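Local coordinates for protein xylooligosaccharide oxidase (Myceliophthora thermophila, PDB 5L6G) that oxidises the C1 hydroxyl of xylooligosaccharides and related sugars to lactones, using a bicovalently bound FAD and passing the electrons to oxygen to form hydrogen peroxide, at residues A[347-352]-A[405-411]; A[359-364]-A[431-436]. One frame throughout, in Å; residues are numbered along the deposited sequence.

Contact 1: A[347-352]-A[405-411]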
loop_
_atom_site.group_PDB
_atom_site.type_symbol
_atom_site.label_atom_id
_atom_site.label_comp_id
_atom_site.label_asym_id
_atom_site.label_seq_id
_atom_site.Cartn_x
_atom_site.Cartn_y
_atom_site.Cartn_z
ATOM N N LEU A 347 2.177 -3.162 10.924
ATOM C CA LEU A 347 3.194 -4.057 11.364
ATOM C C LEU A 347 3.326 -5.170 10.342
ATOM O O LEU A 347 2.386 -5.487 9.598
ATOM C CB LEU A 347 2.827 -4.716 12.704
ATOM C CG LEU A 347 3.251 -4.119 14.036
ATOM C CD1 LEU A 347 2.701 -5.026 15.125
ATOM C CD2 LEU A 347 4.743 -4.015 14.184
ATOM N N VAL A 348 4.521 -5.736 10.335
ATOM C CA VAL A 348 4.798 -7.030 9.743
ATOM C C VAL A 348 5.428 -7.819 10.873
ATOM O O VAL A 348 6.304 -7.310 11.576
ATOM C CB VAL A 348 5.783 -6.915 8.578
ATOM C CG1 VAL A 348 6.154 -8.291 8.036
ATOM C CG2 VAL A 348 5.173 -6.056 7.476
ATOM N N THR A 349 4.951 -9.032 11.104
ATOM C CA THR A 349 5.515 -9.851 12.147
ATOM C C THR A 349 5.689 -11.291 11.658
ATOM O O THR A 349 5.060 -11.744 10.687
ATOM C CB THR A 349 4.655 -9.909 13.447
ATOM O OG1 THR A 349 3.524 -10.779 13.266
ATOM C CG2 THR A 349 4.197 -8.555 13.968
ATOM N N SER A 350 6.551 -11.993 12.369
ATOM C CA SER A 350 6.610 -13.448 12.332
ATOM C C SER A 350 5.375 -14.012 13.022
ATOM O O SER A 350 4.466 -13.272 13.401
ATOM C CB SER A 350 7.865 -13.891 13.082
ATOM O OG SER A 350 7.817 -13.415 14.428
ATOM N N ALA A 351 5.338 -15.328 13.203
ATOM C CA ALA A 351 4.431 -15.899 14.194
ATOM C C ALA A 351 4.723 -15.233 15.549
ATOM O O ALA A 351 5.828 -14.781 15.811
ATOM C CB ALA A 351 4.585 -17.401 14.281
ATOM N N LEU A 352 3.711 -15.151 16.390
ATOM C CA LEU A 352 3.825 -14.480 17.674
ATOM C C LEU A 352 3.964 -15.507 18.793
ATOM O O LEU A 352 3.221 -16.478 18.834
ATOM C CB LEU A 352 2.567 -13.643 17.902
ATOM C CG LEU A 352 2.319 -12.568 16.841
ATOM C CD1 LEU A 352 1.079 -11.760 17.159
ATOM C CD2 LEU A 352 3.523 -11.678 16.707
ATOM N N GLU A 405 8.692 -17.501 6.501
ATOM C CA GLU A 405 8.457 -17.749 7.924
ATOM C C GLU A 405 8.579 -16.486 8.814
ATOM O O GLU A 405 7.794 -16.290 9.758
ATOM C CB GLU A 405 9.359 -18.886 8.412
ATOM C CG GLU A 405 8.920 -20.261 7.913
ATOM C CD GLU A 405 9.253 -20.524 6.455
ATOM O OE1 GLU A 405 10.444 -20.443 6.102
ATOM O OE2 GLU A 405 8.327 -20.845 5.654
ATOM N N ARG A 406 9.549 -15.633 8.525
ATOM C CA ARG A 406 9.783 -14.437 9.333
ATOM C C ARG A 406 8.710 -13.361 9.077
ATOM O O ARG A 406 8.366 -12.567 9.971
ATOM C CB ARG A 406 11.187 -13.899 9.020
ATOM C CG ARG A 406 11.715 -12.779 9.909
ATOM C CD ARG A 406 13.083 -12.313 9.401
ATOM N NE ARG A 406 14.107 -13.348 9.569
ATOM C CZ ARG A 406 14.701 -13.637 10.730
ATOM N NH1 ARG A 406 14.385 -12.972 11.840
ATOM N NH2 ARG A 406 15.617 -14.605 10.790
ATOM N N HIS A 407 8.177 -13.347 7.858
ATOM C CA HIS A 407 7.184 -12.361 7.464
ATOM C C HIS A 407 5.909 -13.096 7.183
ATOM O O HIS A 407 5.585 -13.421 6.051
ATOM C CB HIS A 407 7.704 -11.569 6.274
ATOM C CG HIS A 407 9.006 -10.907 6.575
ATOM N ND1 HIS A 407 10.145 -11.129 5.841
ATOM C CD2 HIS A 407 9.368 -10.103 7.603
ATOM C CE1 HIS A 407 11.144 -10.441 6.369
ATOM N NE2 HIS A 407 10.696 -9.801 7.431
ATOM N N LEU A 408 5.204 -13.366 8.270
ATOM C CA LEU A 408 4.046 -14.240 8.238
ATOM C C LEU A 408 2.745 -13.469 8.141
ATOM O O LEU A 408 1.803 -13.936 7.480
ATOM C CB LEU A 408 4.017 -15.050 9.517
ATOM C CG LEU A 408 2.998 -16.178 9.537
ATOM C CD1 LEU A 408 3.209 -17.145 8.381
ATOM C CD2 LEU A 408 3.069 -16.904 10.870
ATOM N N PHE A 409 2.696 -12.322 8.832
ATOM C CA PHE A 409 1.486 -11.510 8.953
ATOM C C PHE A 409 1.805 -10.065 8.629
ATOM O O PHE A 409 2.841 -9.538 9.033
ATOM C CB PHE A 409 0.918 -11.510 10.378
ATOM C CG PHE A 409 0.391 -12.835 10.832
ATOM C CD1 PHE A 409 -0.568 -13.502 10.091
ATOM C CD2 PHE A 409 0.854 -13.411 12.001
ATOM C CE1 PHE A 409 -1.067 -14.707 10.512
ATOM C CE2 PHE A 409 0.381 -14.632 12.412
ATOM C CZ PHE A 409 -0.594 -15.280 11.676
ATOM N N LEU A 410 0.875 -9.444 7.924
ATOM C CA LEU A 410 0.844 -8.015 7.700
ATOM C C LEU A 410 -0.388 -7.433 8.365
ATOM O O LEU A 410 -1.502 -7.985 8.286
ATOM C CB LEU A 410 0.810 -7.739 6.204
ATOM C CG LEU A 410 0.562 -6.339 5.693
ATOM C CD1 LEU A 410 1.734 -5.470 6.104
ATOM C CD2 LEU A 410 0.375 -6.354 4.170
ATOM N N TYR A 411 -0.205 -6.286 8.993
ATOM C CA TYR A 411 -1.255 -5.690 9.788
ATOM C C TYR A 411 -1.527 -4.258 9.378
ATOM O O TYR A 411 -0.591 -3.498 9.089
ATOM C CB TYR A 411 -0.858 -5.636 11.248
ATOM C CG TYR A 411 -0.443 -6.926 11.911
ATOM C CD1 TYR A 411 0.788 -7.517 11.626
ATOM C CD2 TYR A 411 -1.241 -7.517 12.867
ATOM C CE1 TYR A 411 1.221 -8.651 12.276
ATOM C CE2 TYR A 411 -0.826 -8.659 13.531
ATOM C CZ TYR A 411 0.406 -9.224 13.238
ATOM O OH TYR A 411 0.830 -10.359 13.880
HETATM O O HOH W 1 7.111 -17.319 12.066
#

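Contact 2: A[359-364]-A[431-436]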
loop_
_atom_site.group_PDB
_atom_site.type_symbol
_atom_site.label_atom_id
_atom_site.label_comp_id
_atom_site.label_asym_id
_atom_site.label_seq_id
_atom_site.Cartn_x
_atom_site.Cartn_y
_atom_site.Cartn_z
ATOM N N ARG A 359 -0.557 -10.525 25.465
ATOM C CA ARG A 359 -0.526 -9.077 25.644
ATOM C C ARG A 359 -1.359 -8.354 24.572
ATOM O O ARG A 359 -2.087 -7.417 24.861
ATOM C CB ARG A 359 0.915 -8.583 25.693
ATOM C CG ARG A 359 1.677 -9.191 26.875
ATOM C CD ARG A 359 3.122 -8.716 26.967
ATOM N NE ARG A 359 3.788 -8.719 25.658
ATOM C CZ ARG A 359 4.439 -7.690 25.099
ATOM N NH1 ARG A 359 4.579 -6.511 25.724
ATOM N NH2 ARG A 359 4.993 -7.846 23.907
ATOM N N VAL A 360 -1.240 -8.799 23.332
ATOM C CA VAL A 360 -2.008 -8.246 22.210
ATOM C C VAL A 360 -3.498 -8.474 22.409
ATOM O O VAL A 360 -4.317 -7.576 22.162
ATOM C CB VAL A 360 -1.521 -8.879 20.876
ATOM C CG1 VAL A 360 -2.473 -8.591 19.712
ATOM C CG2 VAL A 360 -0.105 -8.403 20.567
ATOM N N ALA A 361 -3.854 -9.676 22.864
ATOM C CA ALA A 361 -5.253 -10.018 23.128
ATOM C C ALA A 361 -5.827 -9.205 24.278
ATOM O O ALA A 361 -6.956 -8.731 24.203
ATOM C CB ALA A 361 -5.387 -11.502 23.429
ATOM N N GLU A 362 -5.050 -9.063 25.351
ATOM C CA GLU A 362 -5.500 -8.300 26.506
ATOM C C GLU A 362 -5.704 -6.856 26.084
ATOM O O GLU A 362 -6.669 -6.227 26.454
ATOM C CB GLU A 362 -4.514 -8.402 27.682
ATOM C CG GLU A 362 -4.544 -9.782 28.329
ATOM C CD GLU A 362 -3.657 -9.919 29.560
ATOM O OE1 GLU A 362 -3.349 -8.881 30.209
ATOM O OE2 GLU A 362 -3.295 -11.072 29.886
ATOM N N TYR A 363 -4.806 -6.351 25.263
ATOM C CA TYR A 363 -4.962 -4.988 24.776
ATOM C C TYR A 363 -6.254 -4.854 23.952
ATOM O O TYR A 363 -6.972 -3.865 24.052
ATOM C CB TYR A 363 -3.764 -4.591 23.934
ATOM C CG TYR A 363 -3.639 -3.099 23.828
ATOM C CD1 TYR A 363 -2.923 -2.385 24.771
ATOM C CD2 TYR A 363 -4.265 -2.398 22.798
ATOM C CE1 TYR A 363 -2.806 -1.004 24.691
ATOM C CE2 TYR A 363 -4.157 -1.017 22.704
ATOM C CZ TYR A 363 -3.425 -0.320 23.660
ATOM O OH TYR A 363 -3.284 1.052 23.565
ATOM N N TRP A 364 -6.510 -5.865 23.124
ATOM C CA TRP A 364 -7.672 -5.887 22.241
ATOM C C TRP A 364 -8.935 -5.805 23.067
ATOM O O TRP A 364 -9.778 -4.931 22.858
ATOM C CB TRP A 364 -7.659 -7.184 21.430
ATOM C CG TRP A 364 -8.623 -7.293 20.278
ATOM C CD1 TRP A 364 -9.923 -6.857 20.209
ATOM C CD2 TRP A 364 -8.371 -7.975 19.059
ATOM N NE1 TRP A 364 -10.473 -7.194 18.991
ATOM C CE2 TRP A 364 -9.546 -7.891 18.273
ATOM C CE3 TRP A 364 -7.253 -8.638 18.537
ATOM C CZ2 TRP A 364 -9.627 -8.440 16.990
ATOM C CZ3 TRP A 364 -7.334 -9.183 17.265
ATOM C CH2 TRP A 364 -8.523 -9.086 16.508
ATOM N N GLY A 431 0.018 1.986 21.857
ATOM C CA GLY A 431 0.076 1.011 22.916
ATOM C C GLY A 431 -0.136 -0.389 22.359
ATOM O O GLY A 431 0.486 -1.350 22.815
ATOM N N TRP A 432 -1.002 -0.499 21.362
ATOM C CA TRP A 432 -1.285 -1.801 20.775
ATOM C C TRP A 432 -0.042 -2.335 20.079
ATOM O O TRP A 432 0.313 -3.501 20.241
ATOM C CB TRP A 432 -2.438 -1.724 19.772
ATOM C CG TRP A 432 -3.220 -2.992 19.701
ATOM C CD1 TRP A 432 -2.860 -4.197 20.188
ATOM C CD2 TRP A 432 -4.504 -3.163 19.105
ATOM N NE1 TRP A 432 -3.859 -5.128 19.958
ATOM C CE2 TRP A 432 -4.880 -4.509 19.290
ATOM C CE3 TRP A 432 -5.384 -2.303 18.454
ATOM C CZ2 TRP A 432 -6.097 -5.015 18.842
ATOM C CZ3 TRP A 432 -6.588 -2.811 17.997
ATOM C CH2 TRP A 432 -6.936 -4.146 18.197
ATOM N N VAL A 433 0.651 -1.470 19.336
ATOM C CA VAL A 433 1.865 -1.906 18.657
ATOM C C VAL A 433 2.944 -2.333 19.667
ATOM O O VAL A 433 3.606 -3.360 19.482
ATOM C CB VAL A 433 2.371 -0.849 17.654
ATOM C CG1 VAL A 433 3.762 -1.177 17.176
ATOM C CG2 VAL A 433 1.428 -0.796 16.467
ATOM N N HIS A 434 3.071 -1.578 20.750
ATOM C CA HIS A 434 3.977 -1.939 21.839
ATOM C C HIS A 434 3.728 -3.352 22.390
ATOM O O HIS A 434 4.662 -4.037 22.766
ATOM C CB HIS A 434 3.870 -0.939 22.969
ATOM C CG HIS A 434 4.947 -1.075 24.000
ATOM N ND1 HIS A 434 6.195 -0.508 23.848
ATOM C CD2 HIS A 434 4.952 -1.671 25.217
ATOM C CE1 HIS A 434 6.930 -0.768 24.916
ATOM N NE2 HIS A 434 6.199 -1.469 25.764
ATOM N N ALA A 435 2.471 -3.785 22.423
ATOM C CA ALA A 435 2.141 -5.135 22.880
ATOM C C ALA A 435 2.768 -6.197 21.973
ATOM O O ALA A 435 3.084 -7.295 22.435
ATOM C CB ALA A 435 0.625 -5.341 22.959
ATOM N N PHE A 436 2.937 -5.890 20.692
ATOM C CA PHE A 436 3.624 -6.806 19.776
ATOM C C PHE A 436 5.134 -6.693 19.937
ATOM O O PHE A 436 5.842 -7.688 20.141
ATOM C CB PHE A 436 3.286 -6.522 18.298
ATOM C CG PHE A 436 1.850 -6.777 17.895
ATOM C CD1 PHE A 436 0.863 -5.828 18.120
ATOM C CD2 PHE A 436 1.505 -7.936 17.196
ATOM C CE1 PHE A 436 -0.428 -6.029 17.692
ATOM C CE2 PHE A 436 0.213 -8.149 16.763
ATOM C CZ PHE A 436 -0.762 -7.205 17.012
#

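Contact 1: A[347-352]-A[405-411]
Backbone hydrogen bonds pair L347 with Y411 and T349 with F409, on either side of the non-hydrogen-bonded pair V348–L410, whose CA atoms lie 4.6 Å apart. The bond from Y411 N to L347 O is 2.8 Å long, whereas its return from L347 N to Y411 O is weak. T349 O takes two donors, F409 N at 3.1 Å and L408 N at 2.9 Å; two consecutive residues thus face T349, which defines a classic beta bulge. The strands run antiparallel at 165°, neighbours in the eight-stranded antiparallel sheet that, as in relatives of this flavin oxidase family, probably forms the substrate-binding domain, and the bulge falls where 409-417 begins and 341-349 ends. Beyond it, a water joins A351 N to E405 O.

Among side-chain polar contacts, Y411 OH donates to T349 OG1 over 2.8 Å. T349 OG1 sits between backbone N and carbonyl carbon (chi1 77°), from where it donates to a lone pair of S350 O, in the carbonyl plane. A phenylalanine at Y411 would probably leave T349 OG1 without its donor and L352 CD1 without the oxygen it rests on.

Van der Waals contacts divide between the sheet's two faces. On that of L347, T349, F409 and Y411, L347 CB lies 3.6 Å from Y411 CD1, while L352 CD1 reaches the phenolic oxygen from the opposite direction; W253 of helix 246-261 packs against F409 and Y411. On the other, V348 splits its methyls: CG2 meets L410 CD1 and CG1 approaches H407 CD2, both at 3.7 Å.

Contact 2: A[359-364]-A[431-436]
Helices 359-364 and 431-436 run antiparallel, their axes 160° apart in direction and 8.6 Å apart at closest approach, with V360 and A435 nearest each other, CA to CA 5.2 Å. They are parts of the two helices 354-368 and 426-437, which lie side by side against one face of the large antiparallel sheet. An aromatic cluster of three residues, Y363, W364 and W432, fills one end of the interface.

W432 touches both other residues, in different ways. Y363 makes an offset stack on its five-membered ring, the planes inclined by 30°, with Y363 CD2 only 3.3 Å from W432 CG. Y363 CG is anti to the backbone N, which carries the ring across to the opposite helix, where its other end lies over the backbone of G431 and W432. Its hydroxyl, 3.4 Å from G431 CA, is hydrogen-bonded to F428 O. Toward W364 the tryptophan turns its edge instead: W432 CZ2 comes over the face of the W364 indole in an edge-to-face arrangement, the planes steeply inclined. The indole nitrogen of W432 makes a weak bond to V360 O, a carbonyl that also accepts the helical bond from W364 N.

At the other end, R359 bends at chi3 and brings its guanidinium close to A435 O, but the approach is implausibly short and the placing of the group doubtful. Between the two ends, V360 CG2 sits over the centre of the F436 ring, 3.5 Å from its centroid and 3° off the ring normal.

In the fold
The segments alternate along the chain: strand 341-349, helix 354-368, strand 409-417, helix 426-437. Each strand is therefore followed by a helix, and contact 1 pairs the strands while contact 2 pairs the helices laid over them. Their centres are about 15 Å apart, yet they touch through F436: its CG lies 3.4 Å from L347 CD1 and its CE2 3.4 Å from Y411 CE2, and it also meets L352 CD1; F436 and Y411 stack edge-to-face. W253 of helix 246-261 also packs against residues of both. Substrate-binding E412 follows Y411 directly. The side chain of L410, on the face away from the helices, is about 6 Å from the FAD and about 7 Å from a bound xylose.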